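Local coordinates for hypothetical protein (Pseudomonas aeruginosa, PDB 2H9F), which probably isomerises methylaconitate as a PrpF-family enzyme, at residues Ile8-Thr13 with Val389-Asp394; Thr145-Val150 with Glu178-Ser183; Ile229-Thr234 with Ala248-Ile253. One frame throughout, in Å; residues are numbered along the deposited sequence.

Contact 1: Ile8-Thr13 with Val389-Asp394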
loop_
_atom_site.group_PDB
_atom_site.type_symbol
_atom_site.label_atom_id
_atom_site.label_comp_id
_atom_site.label_asym_id
_atom_site.label_seq_id
_atom_site.Cartn_x
_atom_site.Cartn_y
_atom_site.Cartn_z
ATOM N N ILE A 8 -10.400 15.017 -14.757
ATOM C CA ILE A 8 -11.073 15.996 -13.871
ATOM C C ILE A 8 -10.134 16.200 -12.693
ATOM O O ILE A 8 -9.496 15.243 -12.256
ATOM C CB ILE A 8 -12.467 15.403 -13.446
ATOM C CG1 ILE A 8 -13.260 15.160 -14.720
ATOM C CG2 ILE A 8 -13.283 16.280 -12.575
ATOM C CD1 ILE A 8 -13.340 16.351 -15.632
ATOM N N ARG A 9 -9.983 17.446 -12.239
ATOM C CA ARG A 9 -9.279 17.738 -10.995
ATOM C C ARG A 9 -10.303 18.054 -9.888
ATOM O O ARG A 9 -11.149 18.965 -10.047
ATOM C CB ARG A 9 -8.310 18.929 -11.156
ATOM C CG ARG A 9 -7.376 18.983 -12.411
ATOM C CD ARG A 9 -6.208 20.005 -12.179
ATOM N NE ARG A 9 -6.643 21.324 -11.653
ATOM C CZ ARG A 9 -5.973 22.124 -10.800
ATOM N NH1 ARG A 9 -4.786 21.808 -10.304
ATOM N NH2 ARG A 9 -6.516 23.276 -10.432
ATOM N N ILE A 10 -10.286 17.250 -8.822
ATOM C CA ILE A 10 -11.231 17.355 -7.681
ATOM C C ILE A 10 -10.476 17.708 -6.430
ATOM O O ILE A 10 -9.542 16.976 -6.035
ATOM C CB ILE A 10 -12.091 16.059 -7.478
ATOM C CG1 ILE A 10 -12.725 15.637 -8.794
ATOM C CG2 ILE A 10 -13.242 16.250 -6.403
ATOM C CD1 ILE A 10 -13.246 14.241 -8.778
ATOM N N PRO A 11 -10.800 18.877 -5.844
ATOM C CA PRO A 11 -10.157 19.266 -4.584
ATOM C C PRO A 11 -10.300 18.167 -3.542
ATOM O O PRO A 11 -11.386 17.674 -3.319
ATOM C CB PRO A 11 -10.909 20.532 -4.154
ATOM C CG PRO A 11 -11.609 21.006 -5.374
ATOM C CD PRO A 11 -11.807 19.847 -6.280
ATOM N N ALA A 12 -9.195 17.809 -2.895
ATOM C CA ALA A 12 -9.167 16.707 -1.931
ATOM C C ALA A 12 -7.990 16.936 -1.005
ATOM O O ALA A 12 -7.053 17.639 -1.348
ATOM C CB ALA A 12 -8.943 15.329 -2.596
ATOM N N THR A 13 -8.065 16.243 0.117
ATOM C CA THR A 13 -7.026 16.194 1.126
ATOM C C THR A 13 -6.834 14.729 1.516
ATOM O O THR A 13 -7.799 13.982 1.810
ATOM C CB THR A 13 -7.396 17.056 2.318
ATOM O OG1 THR A 13 -7.778 18.351 1.820
ATOM C CG2 THR A 13 -6.190 17.203 3.298
ATOM N N VAL A 389 -7.182 15.568 -6.500
ATOM C CA VAL A 389 -7.055 14.270 -7.128
ATOM C C VAL A 389 -7.490 14.397 -8.583
ATOM O O VAL A 389 -8.376 15.213 -8.916
ATOM C CB VAL A 389 -7.856 13.147 -6.418
ATOM C CG1 VAL A 389 -7.302 12.819 -5.105
ATOM C CG2 VAL A 389 -9.410 13.466 -6.285
ATOM N N ARG A 390 -6.939 13.530 -9.423
ATOM C CA ARG A 390 -7.396 13.402 -10.811
ATOM C C ARG A 390 -7.980 12.038 -11.132
ATOM O O ARG A 390 -7.484 11.010 -10.688
ATOM C CB ARG A 390 -6.280 13.664 -11.800
ATOM C CG ARG A 390 -5.583 14.992 -11.657
ATOM C CD ARG A 390 -4.722 15.216 -12.912
ATOM N NE ARG A 390 -4.158 16.532 -12.927
ATOM C CZ ARG A 390 -3.479 17.065 -13.933
ATOM N NH1 ARG A 390 -3.316 16.412 -15.079
ATOM N NH2 ARG A 390 -2.968 18.286 -13.784
ATOM N N VAL A 391 -9.082 12.047 -11.875
ATOM C CA VAL A 391 -9.601 10.844 -12.451
ATOM C C VAL A 391 -10.077 11.189 -13.869
ATOM O O VAL A 391 -10.388 12.339 -14.151
ATOM C CB VAL A 391 -10.786 10.216 -11.647
ATOM C CG1 VAL A 391 -10.358 9.880 -10.198
ATOM C CG2 VAL A 391 -11.973 11.119 -11.652
ATOM N N PRO A 392 -10.163 10.182 -14.743
ATOM C CA PRO A 392 -10.816 10.385 -16.034
ATOM C C PRO A 392 -12.295 10.762 -15.896
ATOM O O PRO A 392 -13.023 10.193 -15.084
ATOM C CB PRO A 392 -10.602 9.033 -16.731
ATOM C CG PRO A 392 -9.383 8.486 -16.080
ATOM C CD PRO A 392 -9.587 8.831 -14.642
ATOM N N GLY A 393 -12.742 11.701 -16.730
ATOM C CA GLY A 393 -14.052 12.303 -16.562
ATOM C C GLY A 393 -15.192 11.349 -16.866
ATOM O O GLY A 393 -16.300 11.536 -16.404
ATOM N N ASP A 394 -14.862 10.299 -17.593
ATOM C CA ASP A 394 -15.789 9.305 -18.079
ATOM C C ASP A 394 -15.846 8.122 -17.121
ATOM O O ASP A 394 -16.598 7.187 -17.359
ATOM C CB ASP A 394 -15.268 8.777 -19.440
ATOM C CG ASP A 394 -13.927 7.971 -19.291
ATOM O OD1 ASP A 394 -12.905 8.607 -18.994
ATOM O OD2 ASP A 394 -13.881 6.711 -19.449
#
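Ile-8, Arg-9 and Ile-10 pair with Val-391, Arg-390 and Val-389 in antiparallel register, the two short strand axes 4.8 Å apart and their directions 146° from each other. Ile-8 and Val-391, like Ile-10 and Val-389, form hydrogen-bonded pairs. The bond from Ile-10 N to Val-389 O, 2.8 Å long, is nearly straight at 174°, whereas the return bond from Val-389 N to Ile-10 O is more bent. Between these two pairs, Ile-8/Val-391 and Ile-10/Val-389, sits the non-hydrogen-bonded pair Arg-9 and Arg-390, where Arg-390 CA comes within 3.1 Å of Ile-8 O as a CA-H...O contact. Side chains alternate between the faces. The two arginines run alongside each other, Arg-9 CD lying 4.0 Å from Arg-390 NH2, with guanidinium planes nearly perpendicular. Arg-390 is extended from CG to NE while Arg-9 bends at chi3 (-48°), yet both form salt bridges to Glu-386 of the second subunit, an anion that would offset their like charges. The other face is apolar: Val-389 splits its branches, CG2 touching Ile-10 CB at 3.9 Å and CG1 meeting Ala-12 CB, also at 3.9 Å. Leu-44 of helix 39-49 covers Ile-10 and Val-391, and Phe-25 of strand 20-26 packs on Ile-10, Ala-12 and Val-389. Val-389 also pairs with a strand of the second subunit, so strand 388-392 bridges strand 7-17 and the dimer interface.

Contact 2: Thr145-Val150 with Glu178-Ser183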
loop_
_atom_site.group_PDB
_atom_site.type_symbol
_atom_site.label_atom_id
_atom_site.label_comp_id
_atom_site.label_asym_id
_atom_site.label_seq_id
_atom_site.Cartn_x
_atom_site.Cartn_y
_atom_site.Cartn_z
ATOM N N THR A 145 -23.263 10.903 17.468
ATOM C CA THR A 145 -22.382 12.036 17.682
ATOM C C THR A 145 -21.012 11.582 18.140
ATOM O O THR A 145 -20.856 10.692 19.000
ATOM C CB THR A 145 -22.990 12.953 18.739
ATOM O OG1 THR A 145 -24.267 13.386 18.265
ATOM C CG2 THR A 145 -22.082 14.179 19.047
ATOM N N ILE A 146 -20.009 12.219 17.558
ATOM C CA ILE A 146 -18.648 12.109 17.976
ATOM C C ILE A 146 -18.172 13.555 18.213
ATOM O O ILE A 146 -18.423 14.434 17.388
ATOM C CB ILE A 146 -17.737 11.476 16.896
ATOM C CG1 ILE A 146 -18.295 10.147 16.396
ATOM C CG2 ILE A 146 -16.295 11.307 17.422
ATOM C CD1 ILE A 146 -17.537 9.607 15.166
ATOM N N ILE A 147 -17.513 13.787 19.347
ATOM C CA ILE A 147 -16.919 15.069 19.660
ATOM C C ILE A 147 -15.437 14.838 19.553
ATOM O O ILE A 147 -14.920 13.910 20.159
ATOM C CB ILE A 147 -17.206 15.538 21.112
ATOM C CG1 ILE A 147 -18.700 15.481 21.416
ATOM C CG2 ILE A 147 -16.643 16.946 21.321
ATOM C CD1 ILE A 147 -19.545 16.281 20.504
ATOM N N ALA A 148 -14.793 15.645 18.725
ATOM C CA ALA A 148 -13.361 15.632 18.541
ATOM C C ALA A 148 -12.805 16.942 19.110
ATOM O O ALA A 148 -13.153 18.043 18.667
ATOM C CB ALA A 148 -13.016 15.472 17.054
ATOM N N HIS A 149 -11.935 16.807 20.104
ATOM C CA HIS A 149 -11.296 17.936 20.722
ATOM C C HIS A 149 -9.992 18.161 20.007
ATOM O O HIS A 149 -8.986 17.492 20.287
ATOM C CB HIS A 149 -11.082 17.661 22.204
ATOM C CG HIS A 149 -12.351 17.359 22.950
ATOM N ND1 HIS A 149 -13.061 18.323 23.621
ATOM C CD2 HIS A 149 -13.013 16.197 23.155
ATOM C CE1 HIS A 149 -14.121 17.776 24.182
ATOM N NE2 HIS A 149 -14.122 16.489 23.905
ATOM N N VAL A 150 -10.000 19.103 19.069
ATOM C CA VAL A 150 -8.893 19.272 18.152
ATOM C C VAL A 150 -8.060 20.445 18.576
ATOM O O VAL A 150 -8.570 21.555 18.718
ATOM C CB VAL A 150 -9.423 19.475 16.687
ATOM C CG1 VAL A 150 -8.265 19.706 15.719
ATOM C CG2 VAL A 150 -10.212 18.307 16.262
ATOM N N GLU A 178 -14.684 11.729 21.870
ATOM C CA GLU A 178 -15.762 11.228 22.709
ATOM C C GLU A 178 -16.886 10.719 21.822
ATOM O O GLU A 178 -17.470 11.486 21.077
ATOM C CB GLU A 178 -16.381 12.309 23.626
ATOM C CG GLU A 178 -15.408 13.190 24.311
ATOM C CD GLU A 178 -16.051 14.079 25.390
ATOM O OE1 GLU A 178 -17.261 14.337 25.351
ATOM O OE2 GLU A 178 -15.309 14.502 26.296
ATOM N N PHE A 179 -17.179 9.431 21.940
ATOM C CA PHE A 179 -18.284 8.820 21.246
ATOM C C PHE A 179 -19.467 8.808 22.189
ATOM O O PHE A 179 -19.465 8.116 23.208
ATOM C CB PHE A 179 -17.895 7.414 20.817
ATOM C CG PHE A 179 -16.809 7.384 19.788
ATOM C CD1 PHE A 179 -15.490 7.509 20.159
ATOM C CD2 PHE A 179 -17.106 7.277 18.441
ATOM C CE1 PHE A 179 -14.470 7.496 19.218
ATOM C CE2 PHE A 179 -16.085 7.254 17.477
ATOM C CZ PHE A 179 -14.769 7.370 17.881
ATOM N N LEU A 180 -20.479 9.599 21.864
ATOM C CA LEU A 180 -21.634 9.728 22.717
ATOM C C LEU A 180 -22.607 8.581 22.485
ATOM O O LEU A 180 -22.863 8.182 21.347
ATOM C CB LEU A 180 -22.343 11.058 22.471
ATOM C CG LEU A 180 -21.475 12.310 22.656
ATOM C CD1 LEU A 180 -22.363 13.582 22.684
ATOM C CD2 LEU A 180 -20.634 12.279 23.913
ATOM N N ASP A 181 -23.144 8.057 23.581
ATOM C CA ASP A 181 -24.172 6.999 23.544
ATOM C C ASP A 181 -23.809 5.906 22.555
ATOM O O ASP A 181 -24.572 5.612 21.659
ATOM C CB ASP A 181 -25.573 7.579 23.240
ATOM C CG ASP A 181 -26.023 8.660 24.281
ATOM O OD1 ASP A 181 -25.823 8.489 25.529
ATOM O OD2 ASP A 181 -26.577 9.703 23.832
ATOM N N PRO A 182 -22.632 5.298 22.732
ATOM C CA PRO A 182 -22.111 4.285 21.822
ATOM C C PRO A 182 -22.910 2.975 21.827
ATOM O O PRO A 182 -23.531 2.628 22.834
ATOM C CB PRO A 182 -20.674 4.063 22.349
ATOM C CG PRO A 182 -20.742 4.397 23.787
ATOM C CD PRO A 182 -21.726 5.520 23.877
ATOM N N SER A 183 -22.883 2.259 20.698
ATOM C CA SER A 183 -23.679 1.012 20.510
ATOM C C SER A 183 -23.000 -0.046 19.612
ATOM O O SER A 183 -23.535 -1.162 19.449
ATOM C CB SER A 183 -25.061 1.344 19.923
ATOM O OG SER A 183 -25.930 1.799 20.941
HETATM O O HOH W 1 -24.670 9.627 19.736
HETATM O O HOH W 2 -21.078 7.924 19.241
#
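Ile-146 and Phe-179 lie side by side as a non-hydrogen-bonded pair of an antiparallel strand pairing, and Ile-146 CG2 makes a CH-pi contact with the phenyl ring. With CG2 anti to the backbone N and CG1 beside it (chi1 -53°), the isoleucine holds CG2 over one face of the ring, 4.2 Å from its centroid and displaced toward the rim. Its CG1-CD1 branch follows the CD2-CE2 side of the ring, CD1 3.6 Å from Phe-179 CE2. The opposite face of the strands carries Ile-147 and Glu-178, whose main chains exchange two nearly linear hydrogen bonds; Glu-178 N reaches Ile-147 O at 2.8 Å. Beyond CG the glutamate is extended and crosses His-149, with CG at the imidazole edge in the ring plane and the carboxylate turned 61° from the ring. OE2 comes 3.3 Å from His-149 NE2. At the other end Leu-180 CD1 packs against Thr-145 CG2 at 3.7 Å, while Thr-145 OG1, on the other branch, hydrogen-bonds to His-83. Two waters extend the pairing past the bond from Leu-180 N to Thr-145 O: one links Thr-145 N to Leu-180 O, the other donates to both carbonyl oxygens. Strand 144-153 continues the sheet toward strand 131-139, and strand 175-180 toward strand 369-386, where Met-377 touches Phe-179; Ser-109 of helix 106-118 packs on Ile-146.

Contact 3: Ile229-Thr234 with Ala248-Ile253; sequences IGYRGT and ARFERI
Helix-to-loop packing on the strand 278-283 side of the PrpF-family fold is the element here: helix 244-260 meets the loop that follows strand 220-225, through Ile-229 and Tyr-231 of the loop and Arg-249, Phe-250 and Ile-253 of the helix. The aromatic ring of Phe-250 is the central piece. Its CZ stands over one face of the Tyr-231 ring, 3.6 Å above the plane and displaced toward the rim. The two side chains approach from opposite directions, with ring planes 40° apart, an oblique aromatic pair whose centroids are 5.2 Å from each other. Tyr-231 OH lies 3.5 Å from Phe-250 CE2 and is hydrogen-bonded to Gln-246, one turn earlier on the same helix, a bond that would steady the phenol end. Ile-229 crosses the phenylalanine at about a right angle. Its CG1 sits between backbone N and carbonyl carbon (chi1 64°), a rotamer that sends CD1 to within 3.6 Å of Phe-250 CE1, while the CG2 branch meets Ile-253 CD1 at 4.2 Å. Phe-281 touches Ile-229 and both aromatic rings, joining loop and helix to strand 278-283. The polar tie comes from Arg-249, extended from CG to NE so that its guanidinium reaches the loop backbone: NH1 donates to Ile-229 O at 2.8 Å, lying in the carbonyl plane, although the oxygen is tilted 19° from the guanidinium plane.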
loop_
_atom_site.group_PDB
_atom_site.type_symbol
_atom_site.label_atom_id
_atom_site.label_comp_id
_atom_site.label_asym_id
_atom_site.label_seq_id
_atom_site.Cartn_x
_atom_site.Cartn_y
_atom_site.Cartn_z
ATOM N N ILE A 229 -5.683 -15.912 39.541
ATOM C CA ILE A 229 -5.464 -16.956 38.552
ATOM C C ILE A 229 -3.989 -17.284 38.404
ATOM O O ILE A 229 -3.614 -18.020 37.503
ATOM C CB ILE A 229 -6.039 -16.590 37.176
ATOM C CG1 ILE A 229 -5.321 -15.369 36.592
ATOM C CG2 ILE A 229 -7.558 -16.383 37.275
ATOM C CD1 ILE A 229 -5.589 -15.198 35.128
ATOM N N GLY A 230 -3.158 -16.692 39.256
ATOM C CA GLY A 230 -1.784 -17.118 39.409
ATOM C C GLY A 230 -0.783 -16.278 38.683
ATOM O O GLY A 230 0.332 -16.718 38.470
ATOM N N TYR A 231 -1.194 -15.082 38.291
ATOM C CA TYR A 231 -0.350 -14.170 37.545
ATOM C C TYR A 231 -0.128 -12.876 38.311
ATOM O O TYR A 231 -0.836 -12.524 39.243
ATOM C CB TYR A 231 -0.930 -13.876 36.145
ATOM C CG TYR A 231 -0.861 -15.074 35.228
ATOM C CD1 TYR A 231 -1.755 -16.123 35.366
ATOM C CD2 TYR A 231 0.137 -15.196 34.274
ATOM C CE1 TYR A 231 -1.686 -17.249 34.548
ATOM C CE2 TYR A 231 0.213 -16.323 33.448
ATOM C CZ TYR A 231 -0.697 -17.345 33.599
ATOM O OH TYR A 231 -0.625 -18.470 32.809
ATOM N N ARG A 232 0.885 -12.168 37.863
ATOM C CA ARG A 232 1.386 -10.990 38.507
ATOM C C ARG A 232 0.742 -9.777 37.860
ATOM O O ARG A 232 0.563 -8.753 38.500
ATOM C CB ARG A 232 2.887 -10.996 38.299
ATOM C CG ARG A 232 3.567 -9.791 38.703
ATOM C CD ARG A 232 3.731 -9.729 40.138
ATOM N NE ARG A 232 4.864 -8.845 40.399
ATOM C CZ ARG A 232 5.067 -8.232 41.554
ATOM N NH1 ARG A 232 4.263 -8.454 42.604
ATOM N NH2 ARG A 232 6.097 -7.401 41.640
ATOM N N GLY A 233 0.399 -9.898 36.586
ATOM C CA GLY A 233 -0.264 -8.829 35.832
ATOM C C GLY A 233 0.661 -8.053 34.930
ATOM O O GLY A 233 0.200 -7.238 34.152
ATOM N N THR A 234 1.968 -8.289 35.087
ATOM C CA THR A 234 3.038 -7.643 34.333
ATOM C C THR A 234 3.563 -8.512 33.174
ATOM O O THR A 234 4.365 -8.056 32.367
ATOM C CB THR A 234 4.217 -7.320 35.270
ATOM O OG1 THR A 234 4.689 -8.524 35.875
ATOM C CG2 THR A 234 3.781 -6.370 36.360
ATOM N N ALA A 248 -4.089 -23.169 27.207
ATOM C CA ALA A 248 -5.261 -24.041 27.324
ATOM C C ALA A 248 -6.068 -23.678 28.575
ATOM O O ALA A 248 -7.298 -23.717 28.579
ATOM C CB ALA A 248 -4.840 -25.514 27.367
ATOM N N ARG A 249 -5.363 -23.336 29.637
ATOM C CA ARG A 249 -5.993 -22.936 30.886
ATOM C C ARG A 249 -6.784 -21.639 30.727
ATOM O O ARG A 249 -7.890 -21.501 31.257
ATOM C CB ARG A 249 -4.906 -22.760 31.958
ATOM C CG ARG A 249 -5.410 -22.661 33.375
ATOM C CD ARG A 249 -4.245 -22.669 34.374
ATOM N NE ARG A 249 -4.708 -22.422 35.747
ATOM C CZ ARG A 249 -4.725 -21.234 36.356
ATOM N NH1 ARG A 249 -4.309 -20.137 35.737
ATOM N NH2 ARG A 249 -5.166 -21.140 37.603
ATOM N N PHE A 250 -6.211 -20.676 30.017
ATOM C CA PHE A 250 -6.907 -19.409 29.771
ATOM C C PHE A 250 -8.170 -19.641 28.955
ATOM O O PHE A 250 -9.217 -19.024 29.201
ATOM C CB PHE A 250 -5.992 -18.418 29.027
ATOM C CG PHE A 250 -5.153 -17.600 29.914
ATOM C CD1 PHE A 250 -5.723 -16.683 30.780
ATOM C CD2 PHE A 250 -3.757 -17.696 29.866
ATOM C CE1 PHE A 250 -4.900 -15.896 31.624
ATOM C CE2 PHE A 250 -2.951 -16.921 30.688
ATOM C CZ PHE A 250 -3.521 -16.018 31.570
ATOM N N GLU A 251 -8.068 -20.541 27.974
ATOM C CA GLU A 251 -9.193 -20.831 27.111
ATOM C C GLU A 251 -10.322 -21.451 27.914
ATOM O O GLU A 251 -11.492 -21.248 27.591
ATOM C CB GLU A 251 -8.783 -21.744 25.958
ATOM C CG GLU A 251 -9.949 -22.233 25.041
ATOM C CD GLU A 251 -10.627 -21.124 24.227
ATOM O OE1 GLU A 251 -10.137 -19.966 24.281
ATOM O OE2 GLU A 251 -11.667 -21.426 23.539
ATOM N N ARG A 252 -9.983 -22.201 28.956
ATOM C CA ARG A 252 -11.012 -22.810 29.795
ATOM C C ARG A 252 -11.784 -21.757 30.569
ATOM O O ARG A 252 -13.008 -21.845 30.737
ATOM C CB ARG A 252 -10.392 -23.870 30.710
ATOM C CG ARG A 252 -10.330 -25.204 29.991
ATOM C CD ARG A 252 -9.077 -25.952 30.251
ATOM N NE ARG A 252 -9.176 -26.751 31.464
ATOM C CZ ARG A 252 -9.628 -28.000 31.524
ATOM N NH1 ARG A 252 -10.059 -28.643 30.429
ATOM N NH2 ARG A 252 -9.656 -28.607 32.707
ATOM N N ILE A 253 -11.066 -20.737 30.997
ATOM C CA ILE A 253 -11.684 -19.615 31.696
ATOM C C ILE A 253 -12.556 -18.837 30.719
ATOM O O ILE A 253 -13.718 -18.498 31.027
ATOM C CB ILE A 253 -10.650 -18.678 32.339
ATOM C CG1 ILE A 253 -9.715 -19.461 33.285
ATOM C CG2 ILE A 253 -11.369 -17.615 33.142
ATOM C CD1 ILE A 253 -8.605 -18.685 33.877
#

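Overall arrangement
The three contacts illustrate how one chain closes at different scales. Contact 1 brings nearly the two ends of the chain together, and contacts 2 and 3 both lie within the loop it closes, one after the other. Contacts 1 and 2 belong to the same sheet system, with centres 32 Å apart and nearest atoms about 13 Å apart; strand 369-386 pairs with strand 7-17 of the one and strand 175-180 of the other. Contact 3 lies across the centre of the chain, its centre 34 Å from that of contact 2 and 54 Å from that of contact 1. A bound cobalt ion lies about 10 Å from Gly-393 of contact 1, too far for that residue to ligate it.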